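Local coordinates for RagB/SusD family nutrient uptake outer membrane protein (Bacteroides thetaiotaomicron, PDB 7KV2), which probably binds beta-glucan at the cell surface as a SusD-family outer-membrane protein, helping the gut bacterium capture the glycan for uptake, at residues 322-325 / 326-330; 342-346 / 347-351. All blocks are in the same frame, centred on the assembly; numbering follows the deposited sequence.

Overall arrangement
Both contacts are local joints at the start of a helix, and both lie in the SusD family region of the single chain. Contact 1 comes first and leads from a loop into helix 326-331. Contact 2 begins at the last residue of helix 337-342 and leads through strand 343-345 into helix 346-355. Their centres are about 12 Å apart. They touch through Cys343: its SG lies 3.8 Å from Val324 CG1 and 3.8 Å from Tyr329 CA. Strand 373-375 runs beside both. The start of helix 326-331 thus packs on the strand that leads into helix 346-355. The contact centres lie about 19 and 25 Å from the centre of this largely helical chain.

Contact 1: 322-325 / 326-330; sequences CPVR and KETYE
Arg325 is the N-cap residue of helix 326-331, and its backbone and side chain both meet the first turn. Arg325 O accepts from Thr328 N at 2.9 Å. The bond is bent, with 131° at the hydrogen. Tyr329 N adds a weak bond to the same oxygen at 3.4 Å. One carbonyl thus receives two N-H groups of the opening turn.

The apolar contact is made by Val324 and Thr328, whose side chains cross at about a right angle. Val324 CG1 meets Thr328 CG2 at 3.7 Å. CG1 is anti to the backbone N of Val324 (chi1 173°), which brings this branch to the threonine methyl. Cys343 packs on both residues. Thr328 OG1 is hydrogen-bonded to Asp80 O.

The charged groups meet less directly. The Arg325 chain is extended from CG to NE and carries its end away from the helix. NE is hydrogen-bonded to Leu81 O, and the guanidinium makes a cation-pi contact with Trp82. Glu327 bends back at chi2 (70°), which brings OE1 to 3.7 Å from Arg325 CB. Its other oxygen, OE2, is hydrogen-bonded to Tyr482 OH. Arg325 NH1 and Glu327 OE1 remain 5.5 Å apart, too far for direct contact. A water spans them, lying in the guanidinium plane at its edge. It accepts from Arg325 NH1 at 3.0 Å and donates to Glu327 OE1 at 2.8 Å.

Contact 2: 342-346 / 347-351; sequences TCWNA and QAVLD
Asn345 holds Ala348 and Val349 of helix 346-355 with two oxygens, one from its side chain and one from its backbone, while forming the centre of an inverse gamma turn. That turn is closed by a weak hydrogen bond from Ala346 N to Trp344 O. Asn345 is the N-cap residue. Its OD1 accepts from Ala348 N at 3.1 Å in a fairly straight bond (158° at the hydrogen). The N-H comes from above the amide plane. The first torsion sets CG anti to the backbone N (chi1 -163°) and turns the amide to the helix end. The amide sits tightly against Ala348 CB, with Asn345 CG only 3.2 Å from it. An alanine at Asn345 is likely to leave Ala348 N without its capping acceptor and to open a gap beside the Ala348 methyl.

The backbone O of Asn345 accepts from Val349 N at 3.1 Å. Leu350 N is hydrogen-bonded to Ala346 O in the next step of the helix. Across one helical turn, Gln347 NE2 donates almost straight to Asp351 OD1 at 3.0 Å. Asp351 OD1 lies in the amide plane of Gln347, while NE2 meets the carboxylate from above its plane.

Val349 CG2 reaches the Trp344 ring obliquely, 3.7 Å from NE1. Asp313 accepts the hydrogen bond of that NE1, and His315 stacks on the indole. Strand 343-345 pairs antiparallel with strand 373-375 and runs at 24° to the following helical segment 347-351. Helix 337-342 leads into the strand, and helix 326-331 packs against Cys343.

Contact 1: 322-325 / 326-330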
loop_
_atom_site.group_PDB
_atom_site.type_symbol
_atom_site.label_atom_id
_atom_site.label_comp_id
_atom_site.label_asym_id
_atom_site.label_seq_id
_atom_site.Cartn_x
_atom_site.Cartn_y
_atom_site.Cartn_z
ATOM N N CYS A 322 3.794 -0.672 14.924
ATOM C CA CYS A 322 3.483 0.606 14.271
ATOM C C CYS A 322 2.525 1.475 15.081
ATOM O O CYS A 322 1.545 1.945 14.508
ATOM C CB CYS A 322 2.938 0.348 12.886
ATOM S SG CYS A 322 4.181 -0.413 11.812
ATOM N N PRO A 323 2.826 1.819 16.353
ATOM C CA PRO A 323 2.140 2.914 17.051
ATOM C C PRO A 323 2.231 4.177 16.196
ATOM O O PRO A 323 3.162 4.321 15.384
ATOM C CB PRO A 323 2.969 3.246 18.297
ATOM C CG PRO A 323 3.911 2.119 18.456
ATOM C CD PRO A 323 3.928 1.315 17.173
ATOM N N VAL A 324 1.196 5.006 16.266
ATOM C CA VAL A 324 1.200 6.306 15.563
ATOM C C VAL A 324 1.963 7.322 16.441
ATOM O O VAL A 324 1.720 7.381 17.652
ATOM C CB VAL A 324 -0.229 6.783 15.262
ATOM C CG1 VAL A 324 -0.179 8.198 14.704
ATOM C CG2 VAL A 324 -0.950 5.797 14.350
ATOM N N ARG A 325 2.931 8.019 15.838
ATOM C CA ARG A 325 3.750 9.056 16.529
ATOM C C ARG A 325 2.859 10.146 17.108
ATOM O O ARG A 325 1.887 10.591 16.455
ATOM C CB ARG A 325 4.760 9.674 15.567
ATOM C CG ARG A 325 5.730 8.664 14.974
ATOM C CD ARG A 325 6.701 9.390 14.095
ATOM N NE ARG A 325 7.707 8.521 13.494
ATOM C CZ ARG A 325 8.951 8.907 13.233
ATOM N NH1 ARG A 325 9.397 10.094 13.624
ATOM N NH2 ARG A 325 9.774 8.071 12.640
ATOM N N LYS A 326 3.144 10.543 18.340
ATOM C CA LYS A 326 2.489 11.723 18.957
ATOM C C LYS A 326 2.543 12.893 17.972
ATOM O O LYS A 326 1.519 13.600 17.823
ATOM C CB LYS A 326 3.171 12.056 20.284
ATOM C CG LYS A 326 2.576 13.207 21.082
ATOM C CD LYS A 326 3.345 13.514 22.368
ATOM C CE LYS A 326 2.652 14.550 23.229
ATOM N NZ LYS A 326 3.473 14.918 24.406
ATOM N N GLU A 327 3.660 13.074 17.268
ATOM C CA GLU A 327 3.819 14.221 16.343
ATOM C C GLU A 327 2.813 14.128 15.189
ATOM O O GLU A 327 2.423 15.176 14.657
ATOM C CB GLU A 327 5.256 14.296 15.831
ATOM C CG GLU A 327 6.258 14.596 16.960
ATOM C CD GLU A 327 6.513 13.495 17.998
ATOM O OE1 GLU A 327 6.367 12.293 17.690
ATOM O OE2 GLU A 327 6.924 13.827 19.107
ATOM N N THR A 328 2.404 12.918 14.801
ATOM C CA THR A 328 1.399 12.723 13.728
ATOM C C THR A 328 0.065 13.264 14.218
ATOM O O THR A 328 -0.553 14.088 13.542
ATOM C CB THR A 328 1.328 11.242 13.317
ATOM O OG1 THR A 328 2.584 10.884 12.742
ATOM C CG2 THR A 328 0.218 10.979 12.348
ATOM N N TYR A 329 -0.307 12.923 15.421
ATOM C CA TYR A 329 -1.573 13.454 15.987
ATOM C C TYR A 329 -1.539 14.995 16.075
ATOM O O TYR A 329 -2.563 15.681 15.703
ATOM C CB TYR A 329 -1.807 12.852 17.354
ATOM C CG TYR A 329 -3.021 13.410 18.044
ATOM C CD1 TYR A 329 -4.267 12.851 17.862
ATOM C CD2 TYR A 329 -2.895 14.460 18.944
ATOM C CE1 TYR A 329 -5.367 13.326 18.566
ATOM C CE2 TYR A 329 -3.993 14.967 19.624
ATOM C CZ TYR A 329 -5.235 14.399 19.433
ATOM O OH TYR A 329 -6.306 14.915 20.129
ATOM N N GLU A 330 -0.415 15.540 16.530
ATOM C CA GLU A 330 -0.235 17.004 16.762
ATOM C C GLU A 330 -0.162 17.812 15.467
ATOM O O GLU A 330 -0.399 19.002 15.559
ATOM C CB GLU A 330 1.048 17.265 17.556
ATOM C CG GLU A 330 0.967 16.708 18.941
ATOM C CD GLU A 330 2.221 16.918 19.785
ATOM O OE1 GLU A 330 3.337 17.026 19.200
ATOM O OE2 GLU A 330 2.058 16.881 21.027
HETATM O O HOH W 1 8.161 12.063 15.544
#

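Contact 2: 342-346 / 347-351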
loop_
_atom_site.group_PDB
_atom_site.type_symbol
_atom_site.label_atom_id
_atom_site.label_comp_id
_atom_site.label_asym_id
_atom_site.label_seq_id
_atom_site.Cartn_x
_atom_site.Cartn_y
_atom_site.Cartn_z
ATOM N N THR A 342 -7.290 8.718 11.664
ATOM C CA THR A 342 -5.890 8.223 11.521
ATOM C C THR A 342 -5.391 7.727 12.873
ATOM O O THR A 342 -4.707 6.658 12.911
ATOM C CB THR A 342 -4.957 9.296 10.944
ATOM O OG1 THR A 342 -5.447 9.645 9.642
ATOM C CG2 THR A 342 -3.513 8.857 10.893
ATOM N N CYS A 343 -5.615 8.497 13.931
ATOM C CA CYS A 343 -4.937 8.326 15.248
ATOM C C CYS A 343 -6.001 7.949 16.280
ATOM O O CYS A 343 -6.764 8.808 16.676
ATOM C CB CYS A 343 -4.257 9.620 15.675
ATOM S SG CYS A 343 -3.236 10.425 14.427
ATOM N N TRP A 344 -6.062 6.685 16.688
ATOM C CA TRP A 344 -7.027 6.210 17.698
ATOM C C TRP A 344 -6.306 6.308 19.037
ATOM O O TRP A 344 -5.254 5.697 19.186
ATOM C CB TRP A 344 -7.538 4.801 17.393
ATOM C CG TRP A 344 -8.330 4.227 18.521
ATOM C CD1 TRP A 344 -9.458 4.753 19.089
ATOM C CD2 TRP A 344 -8.053 3.016 19.231
ATOM N NE1 TRP A 344 -9.912 3.936 20.094
ATOM C CE2 TRP A 344 -9.077 2.849 20.186
ATOM C CE3 TRP A 344 -7.089 2.012 19.100
ATOM C CZ2 TRP A 344 -9.084 1.792 21.091
ATOM C CZ3 TRP A 344 -7.140 0.931 19.954
ATOM C CH2 TRP A 344 -8.120 0.824 20.938
ATOM N N ASN A 345 -6.795 7.176 19.923
ATOM C CA ASN A 345 -6.191 7.421 21.252
ATOM C C ASN A 345 -6.666 6.328 22.207
ATOM O O ASN A 345 -7.602 6.560 23.054
ATOM C CB ASN A 345 -6.528 8.838 21.727
ATOM C CG ASN A 345 -5.638 9.297 22.858
ATOM O OD1 ASN A 345 -4.980 8.488 23.507
ATOM N ND2 ASN A 345 -5.588 10.610 23.058
ATOM N N ALA A 346 -6.044 5.161 22.110
ATOM C CA ALA A 346 -6.359 3.986 22.932
ATOM C C ALA A 346 -6.227 4.350 24.404
ATOM O O ALA A 346 -7.081 3.886 25.201
ATOM C CB ALA A 346 -5.438 2.847 22.597
ATOM N N GLN A 347 -5.155 5.056 24.783
ATOM C CA GLN A 347 -4.922 5.340 26.223
ATOM C C GLN A 347 -6.016 6.273 26.746
ATOM O O GLN A 347 -6.518 6.001 27.842
ATOM C CB GLN A 347 -3.549 5.935 26.522
ATOM C CG GLN A 347 -3.242 5.983 28.016
ATOM C CD GLN A 347 -3.352 4.619 28.668
ATOM O OE1 GLN A 347 -2.751 3.648 28.213
ATOM N NE2 GLN A 347 -4.109 4.561 29.750
ATOM N N ALA A 348 -6.404 7.301 25.986
ATOM C CA ALA A 348 -7.468 8.251 26.406
ATOM C C ALA A 348 -8.760 7.479 26.660
ATOM O O ALA A 348 -9.506 7.800 27.630
ATOM C CB ALA A 348 -7.652 9.338 25.374
ATOM N N VAL A 349 -9.037 6.460 25.846
ATOM C CA VAL A 349 -10.256 5.611 25.987
ATOM C C VAL A 349 -10.244 4.929 27.365
ATOM O O VAL A 349 -11.270 4.968 28.093
ATOM C CB VAL A 349 -10.334 4.591 24.836
ATOM C CG1 VAL A 349 -11.317 3.481 25.127
ATOM C CG2 VAL A 349 -10.632 5.283 23.508
ATOM N N LEU A 350 -9.121 4.336 27.743
ATOM C CA LEU A 350 -9.046 3.667 29.054
ATOM C C LEU A 350 -9.059 4.703 30.195
ATOM O O LEU A 350 -9.647 4.388 31.229
ATOM C CB LEU A 350 -7.807 2.773 29.087
ATOM C CG LEU A 350 -7.782 1.621 28.074
ATOM C CD1 LEU A 350 -6.665 0.647 28.401
ATOM C CD2 LEU A 350 -9.091 0.859 28.005
ATOM N N ASP A 351 -8.378 5.841 30.058
ATOM C CA ASP A 351 -8.336 6.921 31.078
ATOM C C ASP A 351 -9.782 7.324 31.361
ATOM O O ASP A 351 -10.145 7.423 32.549
ATOM C CB ASP A 351 -7.534 8.155 30.638
ATOM C CG ASP A 351 -6.045 7.930 30.462
ATOM O OD1 ASP A 351 -5.548 6.924 30.977
ATOM O OD2 ASP A 351 -5.387 8.769 29.799
#